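Local structure of sialidase B (Streptococcus pneumoniae serotype 4, 4XJW) at residues A[33-38]-A[107-112]; A[72-77]-A[119-124]; A[261-266]-A[279-284]; A[293-298]-A[482-487]; A[463-468]-A[478-483]. The protein hydrolyses alpha-2,3, alpha-2,6 and alpha-2,8 linkages of terminal sialic acids in oligosaccharides, glycoproteins and glycolipids. The protein carries 1 engineered substitution. One frame throughout, in Å; residues are numbered along the deposited sequence.

Interaction 1 of 5, residues A[33-38]-A[107-112]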
# COMPACT_ATOMS: atom_id res chain seq x y z
N THR A 33 29.63 2.59 -11.68
CA THR A 33 28.20 2.82 -11.77
C THR A 33 27.75 2.35 -13.13
O THR A 33 28.38 2.68 -14.14
CB THR A 33 27.86 4.30 -11.58
OG1 THR A 33 28.22 4.69 -10.25
CG2 THR A 33 26.38 4.56 -11.79
N VAL A 34 26.67 1.58 -13.16
CA VAL A 34 26.06 1.15 -14.42
C VAL A 34 24.72 1.85 -14.56
O VAL A 34 23.90 1.83 -13.65
CB VAL A 34 25.85 -0.38 -14.45
CG1 VAL A 34 25.20 -0.79 -15.76
CG2 VAL A 34 27.17 -1.11 -14.26
N VAL A 35 24.50 2.51 -15.70
CA VAL A 35 23.20 3.09 -16.00
C VAL A 35 22.63 2.39 -17.23
O VAL A 35 23.29 2.32 -18.27
CB VAL A 35 23.28 4.60 -16.25
CG1 VAL A 35 21.92 5.14 -16.64
CG2 VAL A 35 23.77 5.32 -15.01
N MET A 36 21.43 1.85 -17.09
CA MET A 36 20.83 1.04 -18.14
C MET A 36 19.38 1.44 -18.36
O MET A 36 18.58 1.37 -17.43
CB MET A 36 20.87 -0.44 -17.77
CG MET A 36 21.92 -1.25 -18.50
SD MET A 36 21.63 -3.01 -18.28
CE MET A 36 19.92 -3.10 -18.77
N LYS A 37 19.05 1.86 -19.57
CA LYS A 37 17.66 2.06 -19.95
C LYS A 37 17.24 0.86 -20.79
O LYS A 37 17.83 0.59 -21.84
CB LYS A 37 17.48 3.37 -20.70
CG LYS A 37 17.47 4.57 -19.76
CD LYS A 37 17.59 5.90 -20.49
CE LYS A 37 17.39 7.05 -19.51
NZ LYS A 37 16.02 7.03 -18.88
N PHE A 38 16.24 0.12 -20.32
CA PHE A 38 15.89 -1.14 -20.98
C PHE A 38 14.40 -1.44 -20.94
O PHE A 38 13.66 -0.97 -20.07
CB PHE A 38 16.67 -2.31 -20.36
CG PHE A 38 16.16 -2.74 -19.00
CD1 PHE A 38 16.60 -2.10 -17.85
CD2 PHE A 38 15.24 -3.78 -18.89
CE1 PHE A 38 16.13 -2.50 -16.61
CE2 PHE A 38 14.77 -4.17 -17.65
CZ PHE A 38 15.22 -3.53 -16.51
N THR A 107 14.55 2.63 -16.09
CA THR A 107 15.85 3.27 -15.91
C THR A 107 16.51 2.65 -14.69
O THR A 107 16.06 2.86 -13.55
CB THR A 107 15.72 4.80 -15.72
OG1 THR A 107 15.02 5.37 -16.84
CG2 THR A 107 17.11 5.46 -15.61
N LEU A 108 17.57 1.90 -14.92
CA LEU A 108 18.26 1.19 -13.85
C LEU A 108 19.60 1.88 -13.58
O LEU A 108 20.33 2.20 -14.50
CB LEU A 108 18.43 -0.28 -14.24
CG LEU A 108 19.18 -1.19 -13.26
CD1 LEU A 108 18.65 -2.62 -13.35
CD2 LEU A 108 20.69 -1.17 -13.51
N VAL A 109 19.90 2.12 -12.30
CA VAL A 109 21.20 2.66 -11.91
C VAL A 109 21.78 1.79 -10.80
O VAL A 109 21.18 1.67 -9.73
CB VAL A 109 21.09 4.10 -11.39
CG1 VAL A 109 22.48 4.63 -11.00
CG2 VAL A 109 20.46 4.99 -12.44
N PHE A 110 22.95 1.20 -11.04
CA PHE A 110 23.57 0.36 -10.02
C PHE A 110 24.89 0.98 -9.61
O PHE A 110 25.74 1.25 -10.46
CB PHE A 110 23.79 -1.06 -10.53
CG PHE A 110 24.49 -1.94 -9.52
CD1 PHE A 110 23.83 -2.34 -8.37
CD2 PHE A 110 25.80 -2.34 -9.73
CE1 PHE A 110 24.46 -3.15 -7.43
CE2 PHE A 110 26.45 -3.15 -8.80
CZ PHE A 110 25.77 -3.55 -7.65
N VAL A 111 25.05 1.23 -8.32
CA VAL A 111 26.26 1.86 -7.80
C VAL A 111 27.06 0.87 -6.95
O VAL A 111 26.56 0.31 -5.97
CB VAL A 111 25.92 3.13 -7.00
CG1 VAL A 111 27.19 3.78 -6.50
CG2 VAL A 111 25.12 4.11 -7.87
N SER A 112 28.32 0.65 -7.33
CA SER A 112 29.24 -0.22 -6.61
C SER A 112 30.33 0.65 -5.98
O SER A 112 31.23 1.12 -6.67
CB SER A 112 29.83 -1.25 -7.58
OG SER A 112 30.69 -2.17 -6.93

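Interaction 2 of 5, residues A[72-77]-A[119-124]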
# COMPACT_ATOMS: atom_id res chain seq x y z
N GLY A 72 9.17 -9.47 -12.03
CA GLY A 72 9.49 -8.06 -11.89
C GLY A 72 10.62 -7.80 -10.91
O GLY A 72 10.98 -6.65 -10.68
N GLU A 73 11.17 -8.87 -10.32
CA GLU A 73 12.32 -8.76 -9.43
C GLU A 73 13.56 -8.30 -10.18
O GLU A 73 13.77 -8.68 -11.33
CB GLU A 73 12.57 -10.12 -8.77
CG GLU A 73 13.83 -10.22 -7.90
CD GLU A 73 13.92 -11.57 -7.24
OE1 GLU A 73 12.88 -12.05 -6.74
OE2 GLU A 73 15.03 -12.16 -7.24
N ILE A 74 14.38 -7.47 -9.54
CA ILE A 74 15.69 -7.09 -10.07
C ILE A 74 16.75 -7.50 -9.04
O ILE A 74 16.49 -7.47 -7.84
CB ILE A 74 15.77 -5.57 -10.35
CG1 ILE A 74 16.93 -5.22 -11.29
CG2 ILE A 74 15.91 -4.79 -9.05
CD1 ILE A 74 16.68 -5.61 -12.74
N GLY A 75 17.94 -7.87 -9.51
CA GLY A 75 19.00 -8.22 -8.60
C GLY A 75 20.37 -8.17 -9.23
O GLY A 75 20.52 -7.90 -10.43
N VAL A 76 21.38 -8.39 -8.38
CA VAL A 76 22.76 -8.55 -8.84
C VAL A 76 23.40 -9.75 -8.17
O VAL A 76 23.02 -10.14 -7.06
CB VAL A 76 23.65 -7.32 -8.56
CG1 VAL A 76 23.16 -6.09 -9.33
CG2 VAL A 76 23.75 -7.05 -7.07
N GLU A 77 24.38 -10.32 -8.86
CA GLU A 77 25.27 -11.31 -8.29
C GLU A 77 26.69 -10.75 -8.38
O GLU A 77 27.04 -10.11 -9.37
CB GLU A 77 25.20 -12.60 -9.09
CG GLU A 77 23.90 -13.32 -9.03
CD GLU A 77 24.10 -14.78 -9.35
OE1 GLU A 77 24.56 -15.52 -8.46
OE2 GLU A 77 23.85 -15.16 -10.51
N TYR A 119 26.67 -1.61 -2.09
CA TYR A 119 26.09 -1.82 -3.39
C TYR A 119 24.66 -1.29 -3.32
O TYR A 119 23.89 -1.69 -2.45
CB TYR A 119 26.05 -3.31 -3.74
CG TYR A 119 27.39 -4.02 -3.73
CD1 TYR A 119 28.27 -3.91 -4.80
CD2 TYR A 119 27.75 -4.82 -2.66
CE1 TYR A 119 29.49 -4.57 -4.80
CE2 TYR A 119 28.97 -5.51 -2.66
CZ TYR A 119 29.83 -5.37 -3.73
OH TYR A 119 31.04 -6.04 -3.72
N THR A 120 24.31 -0.40 -4.24
CA THR A 120 22.98 0.20 -4.21
C THR A 120 22.33 0.13 -5.58
O THR A 120 22.95 0.49 -6.58
CB THR A 120 23.07 1.69 -3.83
OG1 THR A 120 23.75 1.82 -2.57
CG2 THR A 120 21.69 2.33 -3.71
N MET A 121 21.07 -0.31 -5.62
CA MET A 121 20.33 -0.42 -6.88
C MET A 121 19.13 0.53 -6.90
O MET A 121 18.35 0.56 -5.95
CB MET A 121 19.81 -1.83 -7.05
CG MET A 121 18.95 -2.02 -8.30
SD MET A 121 19.93 -2.03 -9.82
CE MET A 121 20.64 -3.66 -9.68
N TYR A 122 19.00 1.30 -7.98
CA TYR A 122 17.82 2.13 -8.20
C TYR A 122 17.14 1.66 -9.47
O TYR A 122 17.80 1.39 -10.46
CB TYR A 122 18.20 3.60 -8.38
CG TYR A 122 19.07 4.21 -7.31
CD1 TYR A 122 20.45 4.10 -7.36
CD2 TYR A 122 18.50 4.95 -6.27
CE1 TYR A 122 21.25 4.69 -6.39
CE2 TYR A 122 19.29 5.55 -5.31
CZ TYR A 122 20.66 5.41 -5.37
OH TYR A 122 21.46 5.99 -4.41
N VAL A 123 15.82 1.58 -9.46
CA VAL A 123 15.10 1.36 -10.71
C VAL A 123 13.97 2.36 -10.76
O VAL A 123 13.24 2.50 -9.78
CB VAL A 123 14.54 -0.07 -10.80
CG1 VAL A 123 13.80 -0.23 -12.12
CG2 VAL A 123 15.65 -1.10 -10.69
N ASN A 124 13.86 3.09 -11.88
CA ASN A 124 12.81 4.08 -12.06
C ASN A 124 12.78 5.15 -10.97
O ASN A 124 11.72 5.62 -10.56
CB ASN A 124 11.45 3.39 -12.27
CG ASN A 124 11.46 2.53 -13.51
OD1 ASN A 124 12.20 2.82 -14.44
ND2 ASN A 124 10.67 1.47 -13.52

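Interaction 3 of 5, residues A[261-266]-A[279-284]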
# COMPACT_ATOMS: atom_id res chain seq x y z
N ASN A 261 0.65 8.72 19.09
CA ASN A 261 2.01 9.14 19.42
C ASN A 261 2.66 8.30 20.51
O ASN A 261 3.72 8.68 21.05
CB ASN A 261 2.04 10.62 19.78
CG ASN A 261 1.81 11.51 18.57
OD1 ASN A 261 2.39 11.28 17.51
ND2 ASN A 261 0.94 12.49 18.72
N ASP A 262 2.05 7.16 20.81
CA ASP A 262 2.63 6.24 21.78
C ASP A 262 3.96 5.65 21.29
O ASP A 262 4.83 5.33 22.10
CB ASP A 262 1.63 5.14 22.18
CG ASP A 262 0.95 4.45 20.99
OD1 ASP A 262 0.61 5.13 19.99
OD2 ASP A 262 0.71 3.22 21.09
N TYR A 263 4.10 5.51 19.98
CA TYR A 263 5.38 5.15 19.37
C TYR A 263 5.86 6.24 18.43
O TYR A 263 5.05 6.90 17.77
CB TYR A 263 5.25 3.83 18.60
CG TYR A 263 5.36 2.61 19.47
CD1 TYR A 263 4.46 2.38 20.51
CD2 TYR A 263 6.36 1.68 19.26
CE1 TYR A 263 4.54 1.26 21.31
CE2 TYR A 263 6.45 0.52 20.06
CZ TYR A 263 5.54 0.33 21.08
OH TYR A 263 5.63 -0.78 21.89
N GLU A 264 7.18 6.44 18.39
CA GLU A 264 7.82 7.41 17.50
C GLU A 264 7.56 7.09 16.02
O GLU A 264 7.48 5.92 15.64
CB GLU A 264 9.33 7.46 17.77
CG GLU A 264 10.13 8.43 16.89
CD GLU A 264 11.64 8.20 16.96
OE1 GLU A 264 12.08 7.17 17.51
OE2 GLU A 264 12.39 9.06 16.46
N GLU A 265 7.42 8.12 15.19
CA GLU A 265 7.36 7.92 13.75
C GLU A 265 8.77 7.69 13.23
O GLU A 265 9.54 8.65 13.05
CB GLU A 265 6.73 9.15 13.08
CG GLU A 265 5.27 9.40 13.47
CD GLU A 265 4.95 10.89 13.57
OE1 GLU A 265 5.77 11.72 13.12
OE2 GLU A 265 3.87 11.22 14.10
N GLN A 266 9.13 6.43 13.01
CA GLN A 266 10.48 6.07 12.60
C GLN A 266 10.50 5.49 11.20
O GLN A 266 9.69 4.62 10.86
CB GLN A 266 11.04 4.99 13.52
CG GLN A 266 11.56 5.47 14.85
CD GLN A 266 11.93 4.30 15.73
OE1 GLN A 266 11.10 3.81 16.50
NE2 GLN A 266 13.16 3.83 15.61
N SER A 279 8.74 -10.19 12.22
CA SER A 279 8.85 -9.24 13.32
C SER A 279 7.76 -8.20 13.17
O SER A 279 7.52 -7.68 12.06
CB SER A 279 10.21 -8.55 13.35
OG SER A 279 11.24 -9.50 13.60
N GLN A 280 7.09 -7.90 14.27
CA GLN A 280 5.90 -7.06 14.23
C GLN A 280 5.84 -6.20 15.47
O GLN A 280 5.96 -6.70 16.58
CB GLN A 280 4.69 -7.98 14.14
CG GLN A 280 3.36 -7.29 14.00
CD GLN A 280 2.23 -8.27 13.74
OE1 GLN A 280 2.30 -9.42 14.16
NE2 GLN A 280 1.20 -7.81 13.03
N ILE A 281 5.67 -4.89 15.29
CA ILE A 281 5.55 -3.97 16.42
C ILE A 281 4.32 -4.37 17.21
O ILE A 281 3.21 -4.41 16.67
CB ILE A 281 5.42 -2.51 15.97
CG1 ILE A 281 6.64 -2.08 15.14
CG2 ILE A 281 5.24 -1.60 17.20
CD1 ILE A 281 6.63 -0.60 14.70
N SER A 282 4.50 -4.69 18.48
CA SER A 282 3.46 -5.37 19.23
C SER A 282 2.86 -4.60 20.40
O SER A 282 1.93 -5.09 21.04
CB SER A 282 3.96 -6.74 19.70
OG SER A 282 4.27 -7.57 18.60
N GLY A 283 3.38 -3.40 20.67
CA GLY A 283 2.86 -2.60 21.77
C GLY A 283 2.25 -1.26 21.37
O GLY A 283 1.94 -0.44 22.23
N SER A 284 2.07 -1.05 20.06
CA SER A 284 1.58 0.22 19.53
C SER A 284 0.11 0.20 19.17
O SER A 284 -0.42 -0.81 18.69
CB SER A 284 2.37 0.61 18.28
OG SER A 284 1.91 1.85 17.75
O HOH W 1 2.12 4.68 17.87
O HOH W 2 1.15 1.92 23.38

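Interaction 4 of 5, residues A[293-298]-A[482-487]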
# COMPACT_ATOMS: atom_id res chain seq x y z
N VAL A 293 -15.40 10.19 1.87
CA VAL A 293 -16.56 10.66 1.13
C VAL A 293 -16.66 12.17 1.30
O VAL A 293 -16.11 12.72 2.26
CB VAL A 293 -17.84 9.96 1.63
CG1 VAL A 293 -18.30 10.60 2.92
CG2 VAL A 293 -18.94 10.05 0.58
N GLU A 294 -17.31 12.84 0.36
CA GLU A 294 -17.59 14.26 0.54
C GLU A 294 -19.07 14.46 0.80
O GLU A 294 -19.90 13.83 0.14
CB GLU A 294 -17.14 15.08 -0.67
CG GLU A 294 -17.33 16.60 -0.47
CD GLU A 294 -16.63 17.42 -1.54
OE1 GLU A 294 -16.88 17.16 -2.73
OE2 GLU A 294 -15.81 18.30 -1.18
N ASP A 295 -19.39 15.32 1.76
CA ASP A 295 -20.77 15.60 2.13
C ASP A 295 -21.27 16.88 1.48
O ASP A 295 -20.66 17.94 1.64
CB ASP A 295 -20.90 15.70 3.65
CG ASP A 295 -22.28 16.15 4.09
OD1 ASP A 295 -23.28 15.68 3.50
OD2 ASP A 295 -22.35 16.95 5.04
N LYS A 296 -22.37 16.79 0.74
CA LYS A 296 -22.92 17.98 0.09
C LYS A 296 -23.55 18.96 1.07
O LYS A 296 -23.44 20.17 0.91
CB LYS A 296 -23.94 17.58 -0.99
CG LYS A 296 -23.30 17.12 -2.28
CD LYS A 296 -24.35 16.65 -3.27
CE LYS A 296 -25.10 15.44 -2.74
NZ LYS A 296 -26.04 14.87 -3.75
N LYS A 297 -24.19 18.43 2.11
CA LYS A 297 -24.87 19.30 3.08
C LYS A 297 -23.91 20.28 3.76
O LYS A 297 -24.06 21.50 3.63
CB LYS A 297 -25.61 18.47 4.13
CG LYS A 297 -26.48 19.32 5.05
CD LYS A 297 -27.20 18.46 6.08
CE LYS A 297 -28.21 17.51 5.44
NZ LYS A 297 -29.00 16.76 6.46
N SER A 298 -22.93 19.74 4.48
CA SER A 298 -21.98 20.57 5.22
C SER A 298 -20.85 21.05 4.32
O SER A 298 -20.20 22.05 4.62
CB SER A 298 -21.39 19.79 6.40
OG SER A 298 -20.63 18.67 5.96
N ASP A 482 -27.55 10.55 7.32
CA ASP A 482 -28.26 11.57 6.57
C ASP A 482 -28.01 12.96 7.15
O ASP A 482 -28.61 13.94 6.72
CB ASP A 482 -29.76 11.26 6.56
CG ASP A 482 -30.09 9.99 5.79
OD1 ASP A 482 -29.48 9.78 4.72
OD2 ASP A 482 -30.95 9.21 6.25
N ASP A 483 -27.11 13.05 8.13
CA ASP A 483 -26.78 14.32 8.75
C ASP A 483 -25.28 14.60 8.88
O ASP A 483 -24.80 14.95 9.96
CB ASP A 483 -27.46 14.44 10.13
CG ASP A 483 -27.06 13.32 11.08
OD1 ASP A 483 -26.22 12.47 10.70
OD2 ASP A 483 -27.57 13.31 12.22
N SER A 484 -24.54 14.43 7.78
CA SER A 484 -23.14 14.83 7.73
C SER A 484 -22.27 14.02 8.69
O SER A 484 -21.21 14.48 9.12
CB SER A 484 -23.00 16.34 8.02
OG SER A 484 -23.91 17.11 7.26
N GLY A 485 -22.71 12.82 9.03
CA GLY A 485 -21.94 11.93 9.88
C GLY A 485 -22.15 12.17 11.37
O GLY A 485 -21.44 11.60 12.20
N GLN A 486 -23.12 13.02 11.71
CA GLN A 486 -23.42 13.28 13.11
C GLN A 486 -24.04 12.05 13.76
O GLN A 486 -23.73 11.71 14.90
CB GLN A 486 -24.36 14.48 13.25
CG GLN A 486 -23.71 15.83 13.00
CD GLN A 486 -24.68 16.98 13.14
OE1 GLN A 486 -24.85 17.53 14.23
NE2 GLN A 486 -25.34 17.33 12.05
N THR A 487 -24.93 11.38 13.03
CA THR A 487 -25.53 10.15 13.52
C THR A 487 -25.51 9.09 12.43
O THR A 487 -25.51 9.40 11.24
CB THR A 487 -26.99 10.37 13.99
OG1 THR A 487 -27.81 10.78 12.89
CG2 THR A 487 -27.04 11.43 15.08
O HOH W 3 -25.31 14.53 5.15

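Interaction 5 of 5, residues A[463-468]-A[478-483]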
# COMPACT_ATOMS: atom_id res chain seq x y z
N SER A 463 -29.74 13.06 -2.98
CA SER A 463 -30.01 13.33 -1.57
C SER A 463 -28.70 13.60 -0.86
O SER A 463 -27.63 13.53 -1.48
CB SER A 463 -30.71 12.15 -0.91
OG SER A 463 -29.80 11.08 -0.72
N ASN A 464 -28.77 13.93 0.43
CA ASN A 464 -27.58 14.19 1.23
C ASN A 464 -27.06 12.94 1.94
O ASN A 464 -26.21 13.02 2.82
CB ASN A 464 -27.84 15.30 2.24
CG ASN A 464 -27.98 16.66 1.58
OD1 ASN A 464 -28.92 17.42 1.87
ND2 ASN A 464 -27.06 16.98 0.68
N ARG A 465 -27.57 11.78 1.54
CA ARG A 465 -27.22 10.53 2.19
C ARG A 465 -25.77 10.14 1.95
O ARG A 465 -25.28 10.18 0.82
CB ARG A 465 -28.15 9.40 1.74
CG ARG A 465 -27.75 8.03 2.26
CD ARG A 465 -28.89 7.05 2.22
NE ARG A 465 -29.86 7.33 3.28
CZ ARG A 465 -30.83 6.50 3.64
NH1 ARG A 465 -30.97 5.35 3.02
NH2 ARG A 465 -31.66 6.83 4.62
N LEU A 466 -25.09 9.75 3.03
CA LEU A 466 -23.75 9.17 2.97
C LEU A 466 -23.78 7.71 3.38
O LEU A 466 -24.44 7.34 4.35
CB LEU A 466 -22.82 9.91 3.91
CG LEU A 466 -22.83 11.42 3.73
CD1 LEU A 466 -22.02 12.04 4.84
CD2 LEU A 466 -22.29 11.80 2.35
N ILE A 467 -23.05 6.87 2.65
CA ILE A 467 -22.96 5.46 2.99
C ILE A 467 -21.51 4.99 2.99
O ILE A 467 -20.77 5.21 2.03
CB ILE A 467 -23.75 4.56 2.03
CG1 ILE A 467 -25.20 5.01 1.92
CG2 ILE A 467 -23.68 3.07 2.49
CD1 ILE A 467 -26.06 4.08 1.08
N PHE A 468 -21.12 4.30 4.07
CA PHE A 468 -19.83 3.62 4.11
C PHE A 468 -20.05 2.13 4.28
O PHE A 468 -20.72 1.71 5.21
CB PHE A 468 -19.00 4.13 5.29
CG PHE A 468 -18.33 5.45 5.04
CD1 PHE A 468 -17.10 5.51 4.38
CD2 PHE A 468 -18.91 6.62 5.48
CE1 PHE A 468 -16.48 6.71 4.15
CE2 PHE A 468 -18.29 7.85 5.27
CZ PHE A 468 -17.07 7.89 4.60
N TYR A 478 -23.71 -1.85 5.99
CA TYR A 478 -23.64 -0.48 5.48
C TYR A 478 -23.92 0.53 6.58
O TYR A 478 -24.93 0.43 7.29
CB TYR A 478 -24.60 -0.29 4.31
CG TYR A 478 -24.33 -1.23 3.14
CD1 TYR A 478 -24.95 -2.48 3.06
CD2 TYR A 478 -23.49 -0.85 2.10
CE1 TYR A 478 -24.70 -3.34 1.99
CE2 TYR A 478 -23.25 -1.68 1.03
CZ TYR A 478 -23.86 -2.92 0.97
OH TYR A 478 -23.60 -3.73 -0.11
N LEU A 479 -23.04 1.50 6.74
CA LEU A 479 -23.25 2.55 7.72
C LEU A 479 -23.79 3.78 7.00
O LEU A 479 -23.14 4.32 6.09
CB LEU A 479 -21.95 2.86 8.47
CG LEU A 479 -21.27 1.64 9.10
CD1 LEU A 479 -20.09 2.08 9.95
CD2 LEU A 479 -22.27 0.84 9.93
N ILE A 480 -24.98 4.22 7.40
CA ILE A 480 -25.68 5.29 6.71
C ILE A 480 -25.85 6.50 7.61
O ILE A 480 -26.26 6.36 8.77
CB ILE A 480 -27.06 4.79 6.24
CG1 ILE A 480 -26.91 3.58 5.32
CG2 ILE A 480 -27.83 5.89 5.51
CD1 ILE A 480 -28.24 2.98 4.88
N SER A 481 -25.53 7.68 7.08
CA SER A 481 -25.81 8.95 7.75
C SER A 481 -26.50 9.92 6.82
O SER A 481 -26.08 10.11 5.67
CB SER A 481 -24.53 9.61 8.28
OG SER A 481 -24.82 10.90 8.81
N ASP A 482 -27.55 10.55 7.32
CA ASP A 482 -28.26 11.57 6.57
C ASP A 482 -28.01 12.96 7.15
O ASP A 482 -28.61 13.94 6.72
CB ASP A 482 -29.76 11.26 6.56
CG ASP A 482 -30.09 9.99 5.79
OD1 ASP A 482 -29.48 9.78 4.72
OD2 ASP A 482 -30.95 9.21 6.25
N ASP A 483 -27.11 13.05 8.13
CA ASP A 483 -26.78 14.32 8.75
C ASP A 483 -25.28 14.60 8.88
O ASP A 483 -24.80 14.95 9.96
CB ASP A 483 -27.46 14.44 10.13
CG ASP A 483 -27.06 13.32 11.08
OD1 ASP A 483 -26.22 12.47 10.70
OD2 ASP A 483 -27.57 13.31 12.22

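Interaction 1 of 5, residues A[33-38]-A[107-112]
An antiparallel strand pair, T33-F38 against T107-S112, forms part of one sheet of the N-terminal domain. The segment axes come within 4.7 Å and run at 165°. V34 pairs with F110 and M36 with L108 as hydrogen-bonded pairs. Each pair is closed by two nearly straight backbone bonds, such as F110 N to V34 O (2.8 Å) and L108 N to M36 O (2.8 Å). V35-V109 between them and T33-V111 and K37-T107 beyond them are non-hydrogen-bonded pairs, and V109 CA adds a CA-H...O contact to V34 O. On the T33, V35 and K37 face, the methyl V35 CG2 meets V109 CG2 at 4.2 Å. T33 lies alongside V111, its OG1 bonded outside the pair to K175 O and I177 N. K37 also runs alongside its partner: the chain is extended until chi4 (-62°) turns NZ to donate to T107 OG1 at 2.8 Å. P186 O is a second acceptor for this ammonium. On the other face, M36 CB and L108 CB pack 4.3 Å apart. L108 CB also lies at the edge of the F38 ring, in its plane, 4.0 Å from F38 CE1. V34 and L108 touch I66, and F110 meets F64, both from strand 63-69 of the opposing sheet. This pairing, with its apolar face packed on a second sheet, is consistent with the concanavalin-like beta sandwich of the sialidase N-terminal domain.

Interaction 2 of 5, residues A[72-77]-A[119-124]
Strands 74-77 and 119-123, which meet through I74, V76, M121 and V123, run nearly antiparallel (152°) with their axes 8.8 Å apart, the spacing of two sheets packed face to face and not of neighbours in one sheet. This is the interior of the beta sandwich of the N-terminal domain, and no hydrogen bond passes between the two segments. I74 and V76 send CB toward the opposite sheet from alternate positions. M121 points back from strand 119-123. Its CG is anti to the backbone N (chi1 176°), and the chain then bends at chi2 and again at chi3, which carries CE toward V76. I74 crosses M121 at about a right angle, with its methyl CG2 4.2 Å from M121 CG. The same CG2 also touches V123 CG2 at 4.0 Å, and one branch of I74 thus fits against two residues of strand 119-123. L108 touches both I74 and M121, and V128 of strand 126-132 does the same, which continues the apolar layer beyond these strands. V76 and M121 pass alongside one another pointing opposite ways, the end methyl M121 CE resting 3.5 Å from V76 CG1.

Interaction 3 of 5, residues A[261-266]-A[279-284]
Y263 has CG beside its backbone N (chi1 -82°), and its ring is laid against S284 and G283; D262, with CG between backbone N and carbonyl carbon (chi1 49°), turns its carboxylate to the same loop. S284 CB sits over one ring face, offset toward the rim, in a CH-pi contact 3.8 Å from the centroid and 21° off the ring normal. Oblique to the ring, G283 O lies 3.2 Å from Y263 CE1 and I281 CG2 3.8 Å from Y263 CE2. Y263 OH lies 3.3 Å from G283 CA and is hydrogen-bonded to E395 OE1; Y384 stacks on the ring. Two waters complete the junction. One donates to D262 OD1 (2.6 Å) and to S284 OG, and accepts from Y263 N. The other bridges D262 OD2 and G283 O, donating to each at 2.7 Å. Both segments belong to the long loop region between strands 255-256 and 286-294, with I281 about 11 Å, side chain to side chain, from D232, the probable proton acceptor. No direct hydrogen bond joins them: ring packing holds one part, and the other is a buried carboxylate that reaches across through two waters and is also held directly by A285 N.

Interaction 4 of 5, residues A[293-298]-A[482-487]
The carboxylate of D295 is approached at one oxygen, OD2, from three directions: S484 OG on the syn side, 29° out of plane, S298 OG on the anti side, and S298 N from above the plane. The S484 OG bond across the contact is 2.7 Å and the S298 OG bond 2.6 Å; that from S298 N makes an Asx motif. D295 OD1 takes a water that accepts from S484 N at 2.7 Å; D295 thus holds S484 directly at its hydroxyl and, through the water, at its backbone N. K297 runs past S484, its CD 3.7 Å from S484 OG; a bend at chi3 (-66°) precedes the ammonium, whose NZ donates to D482 O at 2.9 Å. The type I' turn from D483 to Q486 is closed by Q486 N to D483 O (3.1 Å); the D483 carboxylate clasps T487 N and OG1 just beyond it. The loop belongs to the third BNR repeat; D483, G485 and T487, with S481 and W488 beside them, match the Asp-box pattern. Three donors on one oxygen probably favour the charged form of D295. S484 OG, the water-bridged S484 N and K297 NZ tie the loop to the end of strand 286-294.

Interaction 5 of 5, residues A[463-468]-A[478-483]
R465 grips D482 side-on in a two-pronged salt bridge: NE donates to OD1 (2.9 Å, 175° at the hydrogen) and NH2 to OD2 (3.0 Å), each on the syn lone pair. The guanidinium and carboxylate planes lie 11° apart, nearly flat. R465 bends at chi3 (-74°), and I480 CG2 sits over one guanidinium face, 3.3 Å from R465 NE. E535 gives NH1 a further salt bridge. Between the strands, L466 pairs with S481 and F468 with L479, each by two backbone bonds, as in L466 N to S481 O (2.8 Å) and L479 N to F468 O (2.8 Å). I467 and I480 form the non-hydrogen-bonded pair; their side chains lie side by side, CG1 to CG1 4.1 Å, and I467 CG2 also touches Y478 CB. S463 OG, ahead of strand 466-472, and S481 OG, at the end of strand 475-481, each accept from the backbone N two residues on, making ST turns; S481 OG is also bonded to T487 O. Y478 stacks on W537 and binds T516 through its hydroxyl. This hairpin, whose second strand opens the third BNR repeat, is the antiparallel pairing found in a beta-propeller blade of a sialidase catalytic domain.

Interactions 1 and 2 build one beta sandwich: strands 102-113 and 118-123 are sheet neighbours, with V109 O 2.8 Å from Y122 N, a probable hydrogen bond. Interactions 4 and 5 share D482 and D483, their centres about 7 Å apart: the hairpin of interaction 5 runs into the loop of interaction 4. The two groups lie far apart, interactions 1 and 5 being about 51 Å between centres. Interaction 3 touches none of the others; I281 lies about 11 Å, side chain to side chain, from D232, probably the proton acceptor. The side chain of L466 is about 9 Å from bound Optactin, that of D295 about 11 Å; Y478 is about 11 Å from the predicted active-site E503.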